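Local coordinates for interleukin-20 receptor subunit beta (Homo sapiens, PDB 6DF3), which pairs with IL20RA to form a receptor for IL19, IL20 and IL24, and with IL22RA1 to form one for IL20 and IL24, at residues L1-V9 with L17-A25; T105-K113 with S182-V190. The protein carries 1 engineered substitution. One frame throughout, in Å; residues are numbered along the deposited sequence.

Contact 1 (L1-V9 with L17-A25)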
loop_
_atom_site.group_PDB
_atom_site.type_symbol
_atom_site.label_atom_id
_atom_site.label_comp_id
_atom_site.label_asym_id
_atom_site.label_seq_id
_atom_site.Cartn_x
_atom_site.Cartn_y
_atom_site.Cartn_z
ATOM N N LEU C 1 3.674 37.061 23.682
ATOM C CA LEU C 1 3.923 36.648 22.258
ATOM C C LEU C 1 2.676 36.769 21.395
ATOM O O LEU C 1 1.707 36.066 21.626
ATOM C CB LEU C 1 4.461 35.210 22.133
ATOM C CG LEU C 1 5.969 34.922 21.911
ATOM C CD1 LEU C 1 6.132 33.549 21.266
ATOM C CD2 LEU C 1 6.745 35.958 21.087
ATOM N N PRO C 2 2.686 37.683 20.407
ATOM C CA PRO C 2 1.713 37.668 19.296
ATOM C C PRO C 2 1.550 36.290 18.643
ATOM O O PRO C 2 2.559 35.610 18.421
ATOM C CB PRO C 2 2.368 38.627 18.279
ATOM C CG PRO C 2 3.118 39.634 19.143
ATOM C CD PRO C 2 3.371 38.999 20.492
ATOM N N ALA C 3 0.331 35.868 18.311
ATOM C CA ALA C 3 0.191 34.632 17.491
ATOM C C ALA C 3 0.590 34.899 16.046
ATOM O O ALA C 3 0.516 36.038 15.576
ATOM C CB ALA C 3 -1.204 34.097 17.543
ATOM N N PRO C 4 1.063 33.866 15.338
ATOM C CA PRO C 4 1.363 34.048 13.903
ATOM C C PRO C 4 0.081 34.313 13.101
ATOM O O PRO C 4 -0.955 33.798 13.475
ATOM C CB PRO C 4 1.977 32.690 13.477
ATOM C CG PRO C 4 1.975 31.816 14.700
ATOM C CD PRO C 4 1.205 32.469 15.793
ATOM N N GLN C 5 0.179 35.102 12.033
ATOM C CA GLN C 5 -0.939 35.583 11.244
ATOM C C GLN C 5 -0.681 35.203 9.793
ATOM O O GLN C 5 0.409 34.728 9.462
ATOM C CB GLN C 5 -1.070 37.105 11.394
ATOM C CG GLN C 5 -1.468 37.621 12.800
ATOM C CD GLN C 5 -2.778 37.010 13.335
ATOM O OE1 GLN C 5 -3.704 36.755 12.571
ATOM N NE2 GLN C 5 -2.847 36.747 14.647
ATOM N N ASN C 6 -1.700 35.390 8.949
ATOM C CA ASN C 6 -1.619 35.182 7.504
ATOM C C ASN C 6 -1.243 33.710 7.172
ATOM O O ASN C 6 -0.312 33.423 6.467
ATOM C CB ASN C 6 -0.676 36.230 6.887
ATOM C CG ASN C 6 -1.011 37.678 7.366
ATOM O OD1 ASN C 6 -0.369 38.277 8.279
ATOM N ND2 ASN C 6 -2.071 38.220 6.787
ATOM N N LEU C 7 -1.983 32.781 7.741
ATOM C CA LEU C 7 -1.756 31.383 7.492
ATOM C C LEU C 7 -2.318 31.017 6.161
ATOM O O LEU C 7 -3.480 31.380 5.864
ATOM C CB LEU C 7 -2.475 30.508 8.496
ATOM C CG LEU C 7 -1.662 30.260 9.757
ATOM C CD1 LEU C 7 -1.380 31.539 10.501
ATOM C CD2 LEU C 7 -2.385 29.286 10.630
ATOM N N SER C 8 -1.514 30.296 5.376
ATOM C CA SER C 8 -1.987 29.713 4.135
ATOM C C SER C 8 -1.226 28.397 3.796
ATOM O O SER C 8 -0.167 28.137 4.335
ATOM C CB SER C 8 -1.915 30.769 2.992
ATOM O OG SER C 8 -0.587 30.893 2.503
ATOM N N VAL C 9 -1.798 27.575 2.924
ATOM C CA VAL C 9 -1.121 26.399 2.399
ATOM C C VAL C 9 -0.808 26.612 0.912
ATOM O O VAL C 9 -1.706 26.790 0.139
ATOM C CB VAL C 9 -1.975 25.116 2.584
ATOM C CG1 VAL C 9 -1.232 23.897 2.042
ATOM C CG2 VAL C 9 -2.294 24.867 4.071
ATOM N N LEU C 17 2.882 22.804 1.828
ATOM C CA LEU C 17 3.622 23.730 2.679
ATOM C C LEU C 17 2.681 24.650 3.450
ATOM O O LEU C 17 1.992 25.422 2.844
ATOM C CB LEU C 17 4.536 24.607 1.798
ATOM C CG LEU C 17 6.041 24.502 1.804
ATOM C CD1 LEU C 17 6.718 25.711 1.080
ATOM C CD2 LEU C 17 6.564 24.409 3.224
ATOM N N LEU C 18 2.647 24.573 4.771
ATOM C CA LEU C 18 1.923 25.556 5.581
ATOM C C LEU C 18 2.860 26.727 5.809
ATOM O O LEU C 18 4.070 26.489 5.925
ATOM C CB LEU C 18 1.477 24.953 6.907
ATOM C CG LEU C 18 0.763 25.891 7.902
ATOM C CD1 LEU C 18 -0.563 26.275 7.298
ATOM C CD2 LEU C 18 0.584 25.207 9.240
ATOM N N MET C 19 2.337 27.971 5.810
ATOM C CA MET C 19 3.167 29.251 5.793
ATOM C C MET C 19 2.433 30.276 6.578
ATOM O O MET C 19 1.223 30.223 6.642
ATOM C CB MET C 19 3.412 29.878 4.411
ATOM C CG MET C 19 4.128 28.934 3.439
ATOM S SD MET C 19 4.263 29.440 1.685
ATOM C CE MET C 19 2.715 30.326 1.457
ATOM N N TRP C 20 3.186 31.156 7.210
ATOM C CA TRP C 20 2.626 32.208 8.036
ATOM C C TRP C 20 3.631 33.364 8.046
ATOM O O TRP C 20 4.768 33.182 7.645
ATOM C CB TRP C 20 2.283 31.662 9.439
ATOM C CG TRP C 20 3.430 30.964 10.132
ATOM C CD1 TRP C 20 4.343 31.544 10.909
ATOM C CD2 TRP C 20 3.768 29.566 10.101
ATOM N NE1 TRP C 20 5.244 30.631 11.371
ATOM C CE2 TRP C 20 4.917 29.400 10.893
ATOM C CE3 TRP C 20 3.216 28.452 9.490
ATOM C CZ2 TRP C 20 5.542 28.150 11.094
ATOM C CZ3 TRP C 20 3.837 27.200 9.666
ATOM C CH2 TRP C 20 4.987 27.062 10.480
ATOM N N SER C 21 3.207 34.550 8.483
ATOM C CA SER C 21 4.133 35.657 8.690
ATOM C C SER C 21 4.908 35.425 9.996
ATOM O O SER C 21 4.343 34.950 10.959
ATOM C CB SER C 21 3.413 36.998 8.833
ATOM O OG SER C 21 2.476 37.165 7.816
ATOM N N PRO C 22 6.194 35.797 10.021
ATOM C CA PRO C 22 6.939 35.571 11.238
ATOM C C PRO C 22 6.505 36.498 12.354
ATOM O O PRO C 22 6.160 37.652 12.106
ATOM C CB PRO C 22 8.379 35.889 10.822
ATOM C CG PRO C 22 8.231 36.863 9.708
ATOM C CD PRO C 22 7.064 36.330 8.946
ATOM N N VAL C 23 6.548 35.994 13.570
ATOM C CA VAL C 23 6.253 36.793 14.732
ATOM C C VAL C 23 7.502 37.568 15.115
ATOM O O VAL C 23 8.595 37.000 15.165
ATOM C CB VAL C 23 5.776 35.922 15.889
ATOM C CG1 VAL C 23 5.706 36.710 17.189
ATOM C CG2 VAL C 23 4.427 35.325 15.505
ATOM N N ILE C 24 7.307 38.858 15.396
ATOM C CA ILE C 24 8.402 39.793 15.623
ATOM C C ILE C 24 8.894 39.647 17.061
ATOM O O ILE C 24 8.091 39.669 18.006
ATOM C CB ILE C 24 7.976 41.264 15.287
ATOM C CG1 ILE C 24 9.175 42.046 14.726
ATOM C CG2 ILE C 24 7.336 42.023 16.469
ATOM C CD1 ILE C 24 9.615 41.536 13.358
ATOM N N ALA C 25 10.207 39.499 17.228
ATOM C CA ALA C 25 10.799 39.310 18.552
ATOM C C ALA C 25 12.273 39.719 18.581
ATOM O O ALA C 25 13.152 38.880 18.839
ATOM C CB ALA C 25 10.630 37.856 18.992
#
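S8 and M19 pair backbone to backbone in the antiparallel hairpin of strands 8-12 and 15-19, which opens the first fibronectin type III domain of the receptor. S8 N donates to M19 O at 3.0 Å, and M19 N returns a bond to S8 O at 2.9 Å that is bent at its hydrogen (134°). On the same face the flexible thioether of M19 bends at its last torsion and lays CE 3.5 Å from S8 OG. The next pair, V9 with L18, is non-hydrogen-bonded and turns to the other face, towards the domain core; V9 CG2 and L18 CD1 meet at 3.9 Å with the side chains nearly at right angles.

Outside the regular strands, S21 N still donates to Q5 O. N6 takes a left-handed backbone conformation, which asparagine tolerates better than most residues, and its OD1 accepts S21 OG at 3.1 Å, the hydroxyl lying 33° off the carbonyl plane. Inward, P4 rests CB obliquely on W20 CD1 at 3.7 Å, while Y32 meets the indole edge-to-face.

V23 ends the contact against the N-terminal prolines, which offer carbonyls and ring carbons but no amide hydrogen. Its CB faces the carbonyl of P2. CG1, anti to the backbone N (chi1 170°), meets P2 O and P2 CB and, at 4.1 Å, L1 CD2. A compact valine suits this place because its two branches touch several atoms of the prolines at once: V23 CG2 also lies against P2 O, at 3.5 Å, and on the ring nitrogen of P4.

Contact 2 (T105-K113 with S182-V190)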
loop_
_atom_site.group_PDB
_atom_site.type_symbol
_atom_site.label_atom_id
_atom_site.label_comp_id
_atom_site.label_asym_id
_atom_site.label_seq_id
_atom_site.Cartn_x
_atom_site.Cartn_y
_atom_site.Cartn_z
ATOM N N THR C 105 1.337 20.774 -11.984
ATOM C CA THR C 105 1.980 21.443 -13.091
ATOM C C THR C 105 2.107 20.450 -14.250
ATOM O O THR C 105 1.908 19.211 -14.136
ATOM C CB THR C 105 3.314 22.088 -12.632
ATOM O OG1 THR C 105 4.005 21.199 -11.780
ATOM C CG2 THR C 105 3.072 23.263 -11.710
ATOM N N ARG C 106 2.319 21.001 -15.422
ATOM C CA ARG C 106 2.840 20.189 -16.474
ATOM C C ARG C 106 4.268 19.593 -16.168
ATOM O O ARG C 106 5.151 20.275 -15.614
ATOM C CB ARG C 106 2.776 20.936 -17.760
ATOM C CG ARG C 106 3.630 22.159 -17.823
ATOM C CD ARG C 106 2.836 23.180 -18.619
ATOM N NE ARG C 106 3.648 24.253 -19.104
ATOM C CZ ARG C 106 3.153 25.400 -19.530
ATOM N NH1 ARG C 106 1.841 25.657 -19.488
ATOM N NH2 ARG C 106 3.986 26.314 -20.000
ATOM N N PRO C 107 4.464 18.269 -16.485
ATOM C CA PRO C 107 5.723 17.637 -16.100
ATOM C C PRO C 107 6.869 18.104 -16.965
ATOM O O PRO C 107 6.688 18.268 -18.182
ATOM C CB PRO C 107 5.443 16.113 -16.310
ATOM C CG PRO C 107 4.394 16.071 -17.409
ATOM C CD PRO C 107 3.533 17.303 -17.119
ATOM N N GLY C 108 8.043 18.274 -16.349
ATOM C CA GLY C 108 9.306 18.442 -17.088
ATOM C C GLY C 108 9.704 17.109 -17.729
ATOM O O GLY C 108 9.186 16.032 -17.360
ATOM N N MET C 109 10.614 17.155 -18.689
ATOM C CA MET C 109 10.627 16.136 -19.739
ATOM C C MET C 109 11.771 16.390 -20.649
ATOM O O MET C 109 11.905 17.488 -21.132
ATOM C CB MET C 109 9.340 16.215 -20.583
ATOM C CG MET C 109 9.323 15.309 -21.797
ATOM S SD MET C 109 8.459 15.961 -23.248
ATOM C CE MET C 109 6.787 15.497 -22.819
ATOM N N GLU C 110 12.554 15.356 -20.912
ATOM C CA GLU C 110 13.687 15.439 -21.801
ATOM C C GLU C 110 13.642 14.332 -22.879
ATOM O O GLU C 110 13.641 13.133 -22.554
ATOM C CB GLU C 110 14.938 15.324 -20.954
ATOM C CG GLU C 110 16.226 15.637 -21.699
ATOM C CD GLU C 110 17.440 15.064 -21.000
ATOM O OE1 GLU C 110 18.436 14.741 -21.714
ATOM O OE2 GLU C 110 17.378 14.931 -19.745
ATOM N N ILE C 111 13.621 14.723 -24.158
ATOM C CA ILE C 111 13.651 13.777 -25.264
ATOM C C ILE C 111 15.079 13.592 -25.732
ATOM O O ILE C 111 15.885 14.520 -25.712
ATOM C CB ILE C 111 12.783 14.226 -26.456
ATOM C CG1 ILE C 111 11.353 14.487 -26.006
ATOM C CG2 ILE C 111 12.768 13.188 -27.579
ATOM C CD1 ILE C 111 10.717 13.405 -25.166
ATOM N N THR C 112 15.359 12.378 -26.190
ATOM C CA THR C 112 16.680 11.984 -26.570
ATOM C C THR C 112 16.492 10.891 -27.662
ATOM O O THR C 112 15.374 10.372 -27.838
ATOM C CB THR C 112 17.448 11.567 -25.283
ATOM O OG1 THR C 112 18.650 10.867 -25.599
ATOM C CG2 THR C 112 16.615 10.683 -24.378
ATOM N N LYS C 113 17.535 10.594 -28.437
ATOM C CA LYS C 113 17.477 9.487 -29.421
ATOM C C LYS C 113 18.826 8.837 -29.691
ATOM O O LYS C 113 19.741 9.466 -30.205
ATOM C CB LYS C 113 16.848 9.930 -30.747
ATOM C CG LYS C 113 17.303 11.281 -31.267
ATOM C CD LYS C 113 16.839 11.467 -32.700
ATOM C CE LYS C 113 16.746 12.930 -33.115
ATOM N NZ LYS C 113 18.012 13.477 -33.657
ATOM N N SER C 182 -2.835 16.522 -14.718
ATOM C CA SER C 182 -2.296 17.812 -15.180
ATOM C C SER C 182 -2.589 18.120 -16.675
ATOM O O SER C 182 -3.025 17.268 -17.449
ATOM C CB SER C 182 -0.773 17.901 -14.980
ATOM O OG SER C 182 -0.025 17.260 -16.005
ATOM N N ALA C 183 -2.316 19.363 -17.059
ATOM C CA ALA C 183 -2.257 19.778 -18.464
ATOM C C ALA C 183 -1.114 19.009 -19.115
ATOM O O ALA C 183 -0.196 18.570 -18.419
ATOM C CB ALA C 183 -1.989 21.296 -18.573
ATOM N N PHE C 184 -1.148 18.878 -20.440
ATOM C CA PHE C 184 0.004 18.348 -21.180
ATOM C C PHE C 184 1.170 19.329 -21.139
ATOM O O PHE C 184 0.967 20.530 -21.023
ATOM C CB PHE C 184 -0.374 18.006 -22.626
ATOM C CG PHE C 184 -1.128 16.717 -22.739
ATOM C CD1 PHE C 184 -0.433 15.489 -22.854
ATOM C CD2 PHE C 184 -2.518 16.694 -22.664
ATOM C CE1 PHE C 184 -1.116 14.282 -22.936
ATOM C CE2 PHE C 184 -3.206 15.475 -22.747
ATOM C CZ PHE C 184 -2.504 14.270 -22.895
ATOM N N SER C 185 2.394 18.814 -21.200
ATOM C CA SER C 185 3.579 19.658 -21.371
ATOM C C SER C 185 3.642 20.166 -22.827
ATOM O O SER C 185 2.858 19.716 -23.688
ATOM C CB SER C 185 4.850 18.865 -21.083
ATOM O OG SER C 185 5.009 17.833 -22.066
ATOM N N GLN C 186 4.605 21.044 -23.105
ATOM C CA GLN C 186 4.872 21.462 -24.484
ATOM C C GLN C 186 5.204 20.231 -25.361
ATOM O O GLN C 186 5.960 19.351 -24.935
ATOM C CB GLN C 186 6.055 22.447 -24.526
ATOM C CG GLN C 186 5.683 23.913 -24.289
ATOM C CD GLN C 186 5.612 24.745 -25.573
ATOM O OE1 GLN C 186 6.021 24.298 -26.657
ATOM N NE2 GLN C 186 5.103 25.971 -25.445
ATOM N N THR C 187 4.641 20.175 -26.571
ATOM C CA THR C 187 5.017 19.146 -27.534
ATOM C C THR C 187 6.456 19.372 -27.966
ATOM O O THR C 187 6.867 20.494 -28.243
ATOM C CB THR C 187 4.108 19.103 -28.775
ATOM O OG1 THR C 187 2.787 18.763 -28.378
ATOM C CG2 THR C 187 4.577 18.033 -29.788
ATOM N N GLU C 188 7.229 18.295 -27.981
ATOM C CA GLU C 188 8.545 18.320 -28.591
ATOM C C GLU C 188 8.616 17.346 -29.781
ATOM O O GLU C 188 7.931 16.329 -29.820
ATOM C CB GLU C 188 9.580 18.014 -27.522
ATOM C CG GLU C 188 11.025 18.230 -27.975
ATOM C CD GLU C 188 11.938 18.558 -26.795
ATOM O OE1 GLU C 188 11.523 18.360 -25.639
ATOM O OE2 GLU C 188 13.079 19.019 -27.033
ATOM N N CYS C 189 9.419 17.690 -30.763
ATOM C CA CYS C 189 9.460 16.911 -32.013
ATOM C C CYS C 189 10.893 16.608 -32.364
ATOM O O CYS C 189 11.756 17.469 -32.241
ATOM C CB CYS C 189 8.772 17.638 -33.196
ATOM S SG CYS C 189 6.973 17.898 -33.016
ATOM N N VAL C 190 11.149 15.366 -32.752
ATOM C CA VAL C 190 12.413 15.015 -33.404
ATOM C C VAL C 190 12.083 14.237 -34.659
ATOM O O VAL C 190 12.979 13.878 -35.384
ATOM C CB VAL C 190 13.382 14.232 -32.464
ATOM C CG1 VAL C 190 13.476 14.900 -31.092
ATOM C CG2 VAL C 190 12.971 12.772 -32.297
#
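I111 and V190 cross obliquely, I111 CG2 meeting V190 CG1 at 4.0 Å, where two edge strands of the second fibronectin type III domain run side by side in roughly the same direction. The contact is made without backbone pairing. E188 and K113 lie alongside their partners in opposite senses: E188, its CG anti to the backbone N (chi1 -171°), extends past I111, so that its carboxylate end itself lies beside the isoleucine, E188 OE1 being 3.9 Å from I111 CG1. K113 lays its CD and CE methylenes along V190, with K113 CE 3.7 Å from V190 CB. M109 bends at chi2 and chi3, which turns its thioether end toward S185, whose OG bonds A171 N; the modelled approach of M109 CE to S185 OG is too short to be taken literally.

At the other end, R106 lays CB 3.8 Å from F184 O, and S182 CB lies close to T105 O (3.1 Å). Serine suits the place because its short hydroxyl can reach two partners: S182 OG donates to A183 O at 2.8 Å while bonding T173 N. With an alanine here, T173 N and A183 O would probably each lose their hydroxyl partner.

Strand 117-122 flanks 109-114 in one sheet and 167-175 flanks 180-189 in the other; I111 touches L118 and I120 of the first and V169 of the second, and C189, pointing away, is tied to C168 by a disulfide.

The two contacts come in series along the chain, one in each fibronectin type III domain of the extracellular region, on opposite sides of the chain's centre. Their centres lie 37 Å apart, and about 13 Å separates their nearest atoms, so neither touches the other. Contact 1 joins sequence neighbours, its strand part lying in the sheet of 8-12, 15-19 and 62-64 and the rest continuing as extended loop. Contact 2 instead brings together the start and end of its domain, between the outer strands of two different sheets. A bridge does exist: T105 of contact 2 hydrogen-bonds N13, in the turn of the hairpin that contact 1 belongs to, and thereby links the two domains of the receptor.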